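Local coordinates for protein Cyp101j2 (Sphingobium yanoikuyae, PDB 5KYO) that is a haem-dependent cytochrome P450 monooxygenase that probably hydroxylates the monoterpene 1,8-cineole, at residues 195-206 / 218-226; 185-193 / 233-242. All blocks are in the same frame, centred on the assembly; numbering follows the deposited sequence. Where two conformers were deposited one is given.

Contact 1. Residues 195-206 / 218-226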
loop_
_atom_site.group_PDB
_atom_site.type_symbol
_atom_site.label_atom_id
_atom_site.label_comp_id
_atom_site.label_asym_id
_atom_site.label_seq_id
_atom_site.Cartn_x
_atom_site.Cartn_y
_atom_site.Cartn_z
ATOM N N ASP A 195 24.584 -0.411 -2.156
ATOM C CA ASP A 195 23.784 -1.622 -1.947
ATOM C C ASP A 195 22.379 -1.570 -2.571
ATOM O O ASP A 195 21.588 -2.489 -2.380
ATOM C CB ASP A 195 23.629 -1.918 -0.454
ATOM C CG ASP A 195 24.945 -2.306 0.214
ATOM O OD1 ASP A 195 25.887 -2.695 -0.505
ATOM O OD2 ASP A 195 25.028 -2.237 1.459
ATOM N N LEU A 196 22.056 -0.502 -3.283
ATOM C CA LEU A 196 20.711 -0.386 -3.860
ATOM C C LEU A 196 20.296 -1.568 -4.754
ATOM O O LEU A 196 19.196 -2.080 -4.586
ATOM C CB LEU A 196 20.585 0.916 -4.643
ATOM C CG LEU A 196 19.270 1.126 -5.410
ATOM C CD1 LEU A 196 18.097 1.272 -4.430
ATOM C CD2 LEU A 196 19.478 2.354 -6.221
ATOM N N PRO A 197 21.148 -1.995 -5.715
ATOM C CA PRO A 197 20.703 -3.113 -6.558
ATOM C C PRO A 197 20.452 -4.383 -5.755
ATOM O O PRO A 197 19.491 -5.095 -6.004
ATOM C CB PRO A 197 21.880 -3.325 -7.523
ATOM C CG PRO A 197 22.577 -2.045 -7.552
ATOM C CD PRO A 197 22.446 -1.465 -6.176
ATOM N N LYS A 198 21.323 -4.658 -4.790
ATOM C CA LYS A 198 21.141 -5.838 -3.965
ATOM C C LYS A 198 19.803 -5.758 -3.221
ATOM O O LYS A 198 19.020 -6.721 -3.224
ATOM C CB LYS A 198 22.311 -5.986 -2.983
ATOM C CG LYS A 198 22.372 -7.356 -2.365
ATOM C CD LYS A 198 23.515 -7.475 -1.390
ATOM C CE LYS A 198 23.152 -8.470 -0.338
ATOM N NZ LYS A 198 21.841 -8.101 0.257
ATOM N N LEU A 199 19.523 -4.599 -2.620
ATOM C CA LEU A 199 18.288 -4.428 -1.859
ATOM C C LEU A 199 17.041 -4.418 -2.742
ATOM O O LEU A 199 16.016 -4.944 -2.349
ATOM C CB LEU A 199 18.339 -3.152 -1.033
ATOM C CG LEU A 199 19.210 -3.282 0.211
ATOM C CD1 LEU A 199 19.400 -1.932 0.875
ATOM C CD2 LEU A 199 18.586 -4.294 1.176
ATOM N N LYS A 200 17.122 -3.782 -3.902
ATOM C CA LYS A 200 16.005 -3.805 -4.845
ATOM C C LYS A 200 15.670 -5.231 -5.271
ATOM O O LYS A 200 14.499 -5.601 -5.334
ATOM C CB LYS A 200 16.306 -2.960 -6.081
ATOM C CG LYS A 200 15.158 -2.932 -7.081
ATOM C CD LYS A 200 15.567 -2.278 -8.388
ATOM C CE LYS A 200 14.389 -2.197 -9.343
ATOM N NZ LYS A 200 13.696 -3.507 -9.448
ATOM N N HIS A 201 16.701 -6.022 -5.558
ATOM C CA HIS A 201 16.537 -7.410 -5.970
ATOM C C HIS A 201 15.871 -8.246 -4.883
ATOM O O HIS A 201 14.956 -9.016 -5.173
ATOM C CB HIS A 201 17.892 -8.023 -6.346
ATOM C CG HIS A 201 17.825 -9.473 -6.704
ATOM N ND1 HIS A 201 16.929 -9.974 -7.623
ATOM C CD2 HIS A 201 18.544 -10.532 -6.265
ATOM C CE1 HIS A 201 17.095 -11.280 -7.731
ATOM N NE2 HIS A 201 18.071 -11.642 -6.919
ATOM N N LEU A 202 16.315 -8.090 -3.636
ATOM C CA LEU A 202 15.714 -8.825 -2.526
ATOM C C LEU A 202 14.261 -8.451 -2.288
ATOM O O LEU A 202 13.400 -9.323 -2.131
ATOM C CB LEU A 202 16.514 -8.598 -1.240
ATOM C CG LEU A 202 17.941 -9.137 -1.317
ATOM C CD1 LEU A 202 18.646 -8.763 -0.055
ATOM C CD2 LEU A 202 17.927 -10.640 -1.512
ATOM N N ALA A 203 13.973 -7.155 -2.298
ATOM C CA ALA A 203 12.596 -6.709 -2.104
ATOM C C ALA A 203 11.668 -7.180 -3.247
ATOM O O ALA A 203 10.511 -7.522 -3.007
ATOM C CB ALA A 203 12.543 -5.192 -1.968
ATOM N N ASP A 204 12.178 -7.202 -4.469
ATOM C CA ASP A 204 11.387 -7.656 -5.617
ATOM C C ASP A 204 11.080 -9.149 -5.487
ATOM O O ASP A 204 9.937 -9.575 -5.619
ATOM C CB ASP A 204 12.127 -7.375 -6.926
ATOM N N GLN A 205 12.103 -9.941 -5.191
ATOM C CA GLN A 205 11.914 -11.383 -5.077
ATOM C C GLN A 205 11.158 -11.778 -3.815
ATOM O O GLN A 205 10.626 -12.886 -3.721
ATOM C CB GLN A 205 13.261 -12.101 -5.126
ATOM C CG GLN A 205 13.972 -11.938 -6.466
ATOM C CD GLN A 205 13.111 -12.365 -7.644
ATOM O OE1 GLN A 205 13.105 -11.711 -8.694
ATOM N NE2 GLN A 205 12.381 -13.468 -7.478
ATOM N N TYR A 206 11.093 -10.875 -2.846
ATOM C CA TYR A 206 10.363 -11.177 -1.620
ATOM C C TYR A 206 8.881 -10.991 -1.870
ATOM O O TYR A 206 8.054 -11.731 -1.344
ATOM C CB TYR A 206 10.817 -10.283 -0.460
ATOM C CG TYR A 206 10.187 -10.622 0.878
ATOM C CD1 TYR A 206 10.773 -11.559 1.725
ATOM C CD2 TYR A 206 9.024 -9.992 1.309
ATOM C CE1 TYR A 206 10.220 -11.860 2.937
ATOM C CE2 TYR A 206 8.458 -10.295 2.542
ATOM C CZ TYR A 206 9.072 -11.238 3.350
ATOM O OH TYR A 206 8.556 -11.571 4.580
ATOM N N VAL A 218 15.131 -15.951 0.438
ATOM C CA VAL A 218 15.203 -14.502 0.322
ATOM C C VAL A 218 15.228 -13.876 1.716
ATOM O O VAL A 218 15.962 -12.930 1.976
ATOM C CB VAL A 218 14.035 -13.934 -0.489
ATOM C CG1 VAL A 218 14.067 -12.417 -0.463
ATOM C CG2 VAL A 218 14.088 -14.456 -1.929
ATOM N N THR A 219 14.428 -14.428 2.616
ATOM C CA THR A 219 14.366 -13.918 3.973
ATOM C C THR A 219 15.700 -14.102 4.668
ATOM O O THR A 219 16.164 -13.204 5.372
ATOM C CB THR A 219 13.265 -14.604 4.761
ATOM O OG1 THR A 219 12.025 -14.437 4.058
ATOM C CG2 THR A 219 13.151 -13.986 6.146
ATOM N N LYS A 220 16.324 -15.257 4.441
ATOM C CA LYS A 220 17.658 -15.518 4.986
ATOM C C LYS A 220 18.669 -14.518 4.423
ATOM O O LYS A 220 19.550 -14.039 5.146
ATOM C CB LYS A 220 18.112 -16.948 4.680
ATOM C CG LYS A 220 19.518 -17.267 5.219
ATOM C CD LYS A 220 19.984 -18.650 4.796
ATOM C CE LYS A 220 21.126 -18.584 3.782
ATOM N NZ LYS A 220 20.748 -17.852 2.529
ATOM N N GLN A 221 18.543 -14.199 3.135
ATOM C CA GLN A 221 19.439 -13.220 2.508
ATOM C C GLN A 221 19.226 -11.814 3.089
ATOM O O GLN A 221 20.196 -11.057 3.280
ATOM C CB GLN A 221 19.249 -13.199 0.980
ATOM C CG GLN A 221 19.865 -14.393 0.244
ATOM C CD GLN A 221 19.850 -14.225 -1.273
ATOM O OE1 GLN A 221 20.001 -13.120 -1.790
ATOM N NE2 GLN A 221 19.666 -15.325 -1.987
ATOM N N PHE A 222 17.963 -11.466 3.357
ATOM C CA PHE A 222 17.638 -10.233 4.071
ATOM C C PHE A 222 18.345 -10.169 5.430
ATOM O O PHE A 222 18.956 -9.157 5.777
ATOM C CB PHE A 222 16.125 -10.100 4.282
ATOM C CG PHE A 222 15.425 -9.254 3.243
ATOM C CD1 PHE A 222 15.969 -8.054 2.819
ATOM C CD2 PHE A 222 14.216 -9.660 2.710
ATOM C CE1 PHE A 222 15.333 -7.264 1.878
ATOM C CE2 PHE A 222 13.577 -8.873 1.753
ATOM C CZ PHE A 222 14.139 -7.685 1.339
ATOM N N ARG A 223 18.249 -11.244 6.203
ATOM C CA ARG A 223 18.853 -11.250 7.530
ATOM C C ARG A 223 20.373 -11.241 7.473
ATOM O O ARG A 223 21.007 -10.587 8.293
ATOM C CB ARG A 223 18.370 -12.449 8.331
ATOM C CG ARG A 223 16.906 -12.410 8.621
ATOM C CD ARG A 223 16.534 -13.555 9.515
ATOM N NE ARG A 223 15.104 -13.785 9.575
ATOM C CZ ARG A 223 14.239 -13.042 10.259
ATOM N NH1 ARG A 223 14.663 -11.989 10.951
ATOM N NH2 ARG A 223 12.943 -13.357 10.237
ATOM N N GLU A 224 20.954 -11.956 6.512
ATOM C CA GLU A 224 22.406 -11.992 6.355
ATOM C C GLU A 224 22.955 -10.611 6.000
ATOM O O GLU A 224 24.096 -10.255 6.347
ATOM C CB GLU A 224 22.789 -13.019 5.289
ATOM C CG GLU A 224 22.655 -14.450 5.784
ATOM C CD GLU A 224 22.891 -15.471 4.690
ATOM O OE1 GLU A 224 22.853 -15.101 3.499
ATOM O OE2 GLU A 224 23.119 -16.647 5.025
ATOM N N TYR A 225 22.131 -9.823 5.326
ATOM C CA TYR A 225 22.499 -8.453 4.987
ATOM C C TYR A 225 22.310 -7.489 6.169
ATOM O O TYR A 225 23.170 -6.652 6.440
ATOM C CB TYR A 225 21.683 -7.968 3.772
ATOM C CG TYR A 225 21.960 -6.516 3.463
ATOM C CD1 TYR A 225 23.050 -6.144 2.694
ATOM C CD2 TYR A 225 21.136 -5.511 3.964
ATOM C CE1 TYR A 225 23.322 -4.803 2.441
ATOM C CE2 TYR A 225 21.394 -4.187 3.714
ATOM C CZ TYR A 225 22.491 -3.834 2.956
ATOM O OH TYR A 225 22.735 -2.499 2.695
ATOM N N LEU A 226 21.197 -7.638 6.887
ATOM C CA LEU A 226 20.789 -6.681 7.916
ATOM C C LEU A 226 21.414 -6.904 9.282
ATOM O O LEU A 226 21.628 -5.945 10.031
ATOM C CB LEU A 226 19.271 -6.700 8.087
ATOM C CG LEU A 226 18.390 -6.161 6.948
ATOM C CD1 LEU A 226 16.940 -6.438 7.284
ATOM C CD2 LEU A 226 18.628 -4.661 6.703
#
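F222 offers one ring face to L202, whose CB sits over that face, 3.9 Å from the centroid of the F222 ring, a CH-pi contact. At the edge of the same ring lie L199 CD2 and Y206 CB, and the edge in turn points at the face of Y206 in an offset edge-to-face pair, planes at 67°. The Y206 ring has V218 CG1 and T219 OG1 near its plane, with T219 OG1 3.3 Å from Y206 CE1. These rings pack between helix 196-206 and helix 215-235, which by their place in the chain correspond to the F and G helices of the cytochrome P450 fold; the short segments run roughly antiparallel, axes 9.9 Å apart. F222 also packs on I265 and L268 of helix 257-270. At the other end, Y225 is swung toward helix 196-206 with CG anti to its backbone N (chi1 175°). L199 CD2 lies 3.8 Å from Y225 CE2, while Y225 OH donates to D195 OD2 over 2.6 Å, meeting the anti side of a carboxylate turned 81° from the ring. K198, bent at its last torsion, brings NZ within 3.4 Å of Y225 CD1.

Contact 2. Residues 185-193 / 233-242; sequences FMRIVDLPV and RRIKPGEDMI
R233 reaches across to the turn that follows helix 181-188 and fills the recess beside two consecutive carbonyls, those of V189 and D190. By their order in the chain, the elements joined here correspond to the E–F turn of the cytochrome P450 fold and the end of its G helix, together with the start of the short helix 241-246. The guanidinium meets both oxygens edge-on: R233 NH1 bonds V189 O at 2.8 Å and R233 NH2 bonds D190 O at 2.7 Å, each oxygen close to the guanidinium plane. Two bonds to neighbouring carbonyls fix the rotation of the group, and a bend at chi2 (-113°) helps bring it round to the turn. D190, at positive phi where the helix gives way, brings its CB against D240 CB at 3.7 Å, two small bumps abutting. I188 and M241 lie side by side and point the same way, I188 CG2 nestling against both CB and SD of the methionine. V189 fits the angle between M241 and I242, its CG1 facing M241 CB and its CB facing I242 CG1. The backbones close up here, M241 N donating to I188 O over 3.1 Å. D240 OD2 pairs with R233 NH1 in a salt bridge whose hydrogen bond is weak, and its carboxylate charge probably helps to balance the arginine. A water donates to D190 OD2 at 2.7 Å, and the oxygen of this water rests 3.5 Å above the centre of the R233 guanidinium.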
loop_
_atom_site.group_PDB
_atom_site.type_symbol
_atom_site.label_atom_id
_atom_site.label_comp_id
_atom_site.label_asym_id
_atom_site.label_seq_id
_atom_site.Cartn_x
_atom_site.Cartn_y
_atom_site.Cartn_z
ATOM N N PHE A 185 13.994 4.343 1.599
ATOM C CA PHE A 185 14.164 3.432 2.727
ATOM C C PHE A 185 15.618 3.414 3.195
ATOM O O PHE A 185 15.902 3.464 4.401
ATOM C CB PHE A 185 13.708 2.026 2.354
ATOM C CG PHE A 185 14.084 0.988 3.375
ATOM C CD1 PHE A 185 13.300 0.795 4.507
ATOM C CD2 PHE A 185 15.232 0.231 3.219
ATOM C CE1 PHE A 185 13.656 -0.163 5.463
ATOM C CE2 PHE A 185 15.589 -0.723 4.177
ATOM C CZ PHE A 185 14.795 -0.912 5.285
ATOM N N MET A 186 16.540 3.347 2.240
ATOM C CA MET A 186 17.948 3.183 2.560
ATOM C C MET A 186 18.500 4.415 3.271
ATOM O O MET A 186 19.463 4.316 4.027
ATOM C CB MET A 186 18.745 2.892 1.295
ATOM C CG MET A 186 18.442 1.518 0.690
ATOM S SD MET A 186 19.345 1.242 -0.841
ATOM C CE MET A 186 21.027 1.159 -0.240
ATOM N N ARG A 187 17.896 5.579 3.032
ATOM C CA ARG A 187 18.345 6.782 3.734
ATOM C C ARG A 187 17.739 6.819 5.145
ATOM O O ARG A 187 18.329 7.363 6.083
ATOM C CB ARG A 187 17.970 8.041 2.936
ATOM C CG ARG A 187 18.853 8.298 1.721
ATOM C CD ARG A 187 20.307 8.542 2.135
ATOM N NE ARG A 187 21.220 8.576 0.990
ATOM C CZ ARG A 187 21.436 9.649 0.229
ATOM N NH1 ARG A 187 20.809 10.790 0.486
ATOM N NH2 ARG A 187 22.289 9.585 -0.788
ATOM N N ILE A 188 16.557 6.230 5.293
ATOM C CA ILE A 188 15.880 6.183 6.582
ATOM C C ILE A 188 16.680 5.304 7.561
ATOM O O ILE A 188 16.899 5.664 8.734
ATOM C CB ILE A 188 14.442 5.657 6.426
ATOM C CG1 ILE A 188 13.558 6.790 5.852
ATOM C CG2 ILE A 188 13.895 5.122 7.786
ATOM C CD1 ILE A 188 12.228 6.326 5.296
ATOM N N VAL A 189 17.148 4.168 7.052
ATOM C CA VAL A 189 17.909 3.244 7.878
ATOM C C VAL A 189 19.434 3.397 7.692
ATOM O O VAL A 189 20.207 2.656 8.306
ATOM C CB VAL A 189 17.478 1.794 7.592
ATOM C CG1 VAL A 189 16.001 1.602 7.924
ATOM C CG2 VAL A 189 17.726 1.447 6.163
ATOM N N ASP A 190 19.847 4.374 6.874
ATOM C CA ASP A 190 21.267 4.710 6.614
ATOM C C ASP A 190 22.123 3.521 6.148
ATOM O O ASP A 190 23.040 3.059 6.839
ATOM C CB ASP A 190 21.920 5.331 7.851
ATOM C CG ASP A 190 23.319 5.859 7.569
ATOM O OD1 ASP A 190 23.645 6.110 6.388
ATOM O OD2 ASP A 190 24.099 6.012 8.531
ATOM N N LEU A 191 21.818 3.040 4.959
ATOM C CA LEU A 191 22.601 2.001 4.320
ATOM C C LEU A 191 23.334 2.596 3.132
ATOM O O LEU A 191 22.811 3.506 2.482
ATOM C CB LEU A 191 21.697 0.850 3.880
ATOM C CG LEU A 191 20.881 0.212 5.008
ATOM C CD1 LEU A 191 19.825 -0.725 4.428
ATOM C CD2 LEU A 191 21.762 -0.548 6.014
ATOM N N PRO A 192 24.525 2.068 2.813
ATOM C CA PRO A 192 25.319 2.627 1.702
ATOM C C PRO A 192 24.602 2.533 0.331
ATOM O O PRO A 192 24.048 1.482 0.012
ATOM C CB PRO A 192 26.593 1.780 1.718
ATOM C CG PRO A 192 26.243 0.539 2.454
ATOM C CD PRO A 192 25.155 0.883 3.426
ATOM N N VAL A 193 24.634 3.603 -0.462
ATOM C CA VAL A 193 23.914 3.632 -1.735
ATOM C C VAL A 193 24.417 2.568 -2.706
ATOM O O VAL A 193 23.681 2.147 -3.603
ATOM C CB VAL A 193 23.990 5.035 -2.422
ATOM C CG1 VAL A 193 23.380 6.097 -1.530
ATOM C CG2 VAL A 193 25.420 5.403 -2.781
ATOM N N ARG A 233 25.492 -1.315 14.868
ATOM C CA ARG A 233 24.865 -0.143 15.488
ATOM C C ARG A 233 24.606 -0.336 16.971
ATOM O O ARG A 233 24.356 0.630 17.710
ATOM C CB ARG A 233 23.552 0.209 14.761
ATOM C CG ARG A 233 23.700 0.369 13.243
ATOM C CD ARG A 233 23.476 1.775 12.721
ATOM N NE ARG A 233 24.121 1.961 11.419
ATOM C CZ ARG A 233 23.489 2.092 10.255
ATOM N NH1 ARG A 233 22.153 2.043 10.186
ATOM N NH2 ARG A 233 24.198 2.255 9.142
ATOM N N ARG A 234 24.649 -1.584 17.420
ATOM C CA ARG A 234 24.649 -1.857 18.858
ATOM C C ARG A 234 25.955 -1.395 19.478
ATOM O O ARG A 234 25.991 -1.017 20.641
ATOM C CB ARG A 234 24.443 -3.336 19.144
ATOM C CG ARG A 234 23.110 -3.879 18.672
ATOM C CD ARG A 234 22.819 -5.217 19.318
ATOM N NE ARG A 234 21.559 -5.793 18.870
ATOM C CZ ARG A 234 20.371 -5.487 19.378
ATOM N NH1 ARG A 234 20.268 -4.582 20.345
ATOM N NH2 ARG A 234 19.280 -6.075 18.904
ATOM N N ILE A 235 27.024 -1.451 18.690
ATOM C CA ILE A 235 28.358 -1.035 19.127
ATOM C C ILE A 235 28.553 0.469 18.948
ATOM O O ILE A 235 29.092 1.141 19.810
ATOM C CB ILE A 235 29.433 -1.786 18.340
ATOM C CG1 ILE A 235 29.606 -3.196 18.921
ATOM C CG2 ILE A 235 30.717 -1.014 18.316
ATOM C CD1 ILE A 235 30.581 -4.076 18.128
ATOM N N LYS A 236 28.089 0.993 17.818
ATOM C CA LYS A 236 28.239 2.408 17.510
ATOM C C LYS A 236 26.919 2.953 16.968
ATOM O O LYS A 236 26.699 2.968 15.760
ATOM C CB LYS A 236 29.364 2.623 16.494
ATOM C CG LYS A 236 29.607 4.096 16.146
ATOM C CD LYS A 236 30.578 4.275 14.988
ATOM C CE LYS A 236 29.999 3.761 13.689
ATOM N NZ LYS A 236 30.702 4.327 12.499
ATOM N N PRO A 237 26.014 3.361 17.865
ATOM C CA PRO A 237 24.706 3.840 17.420
ATOM C C PRO A 237 24.782 5.206 16.745
ATOM O O PRO A 237 25.642 6.028 17.064
ATOM C CB PRO A 237 23.894 3.911 18.718
ATOM C CG PRO A 237 24.914 4.028 19.799
ATOM C CD PRO A 237 26.080 3.214 19.327
ATOM N N GLY A 238 23.881 5.421 15.799
ATOM C CA GLY A 238 23.772 6.686 15.088
ATOM C C GLY A 238 22.393 7.272 15.308
ATOM O O GLY A 238 21.789 7.042 16.349
ATOM N N GLU A 239 21.882 8.007 14.321
ATOM C CA GLU A 239 20.582 8.663 14.448
ATOM C C GLU A 239 19.518 8.040 13.541
ATOM O O GLU A 239 18.373 8.460 13.553
ATOM C CB GLU A 239 20.703 10.159 14.126
ATOM N N ASP A 240 19.917 7.035 12.772
ATOM C CA ASP A 240 19.050 6.359 11.817
ATOM C C ASP A 240 17.995 5.505 12.505
ATOM O O ASP A 240 18.033 5.316 13.719
ATOM C CB ASP A 240 19.900 5.479 10.916
ATOM C CG ASP A 240 20.652 4.427 11.712
ATOM O OD1 ASP A 240 21.738 4.742 12.243
ATOM O OD2 ASP A 240 20.131 3.306 11.832
ATOM N N MET A 241 17.079 4.937 11.724
ATOM C CA MET A 241 15.952 4.222 12.314
ATOM C C MET A 241 16.343 2.901 13.002
ATOM O O MET A 241 15.727 2.513 13.999
ATOM C CB MET A 241 14.877 3.960 11.253
ATOM C CG MET A 241 13.601 3.377 11.840
ATOM S SD MET A 241 12.332 3.098 10.593
ATOM C CE MET A 241 11.120 2.164 11.521
ATOM N N ILE A 242 17.341 2.209 12.475
ATOM C CA ILE A 242 17.845 1.007 13.150
ATOM C C ILE A 242 18.411 1.342 14.540
ATOM O O ILE A 242 18.086 0.677 15.541
ATOM C CB ILE A 242 18.933 0.289 12.313
ATOM C CG1 ILE A 242 18.307 -0.327 11.065
ATOM C CG2 ILE A 242 19.600 -0.819 13.146
ATOM C CD1 ILE A 242 19.242 -1.193 10.233
HETATM O O HOH W 1 23.768 5.538 11.140
#

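In the fold
Both contacts draw on helix 215-235, contact 1 on its earlier turns and contact 2 on its C-terminal end, and contact 1 is nested within the loop that contact 2 closes. Their centres lie about 16 Å apart. Contact 1 is helix-on-helix packing, partly buried, dominated by aromatic and aliphatic groups, with polar groups toward one end; contact 2 is more fully buried yet relies on charged groups and backbone carbonyls, since it joins turns and helix ends. The two meet directly: L199 CD1 packs on M186 CG at 3.6 Å, and L191 lies against both L199 and Y225, so M186, L191, L199 and Y225 bring the two contacts together.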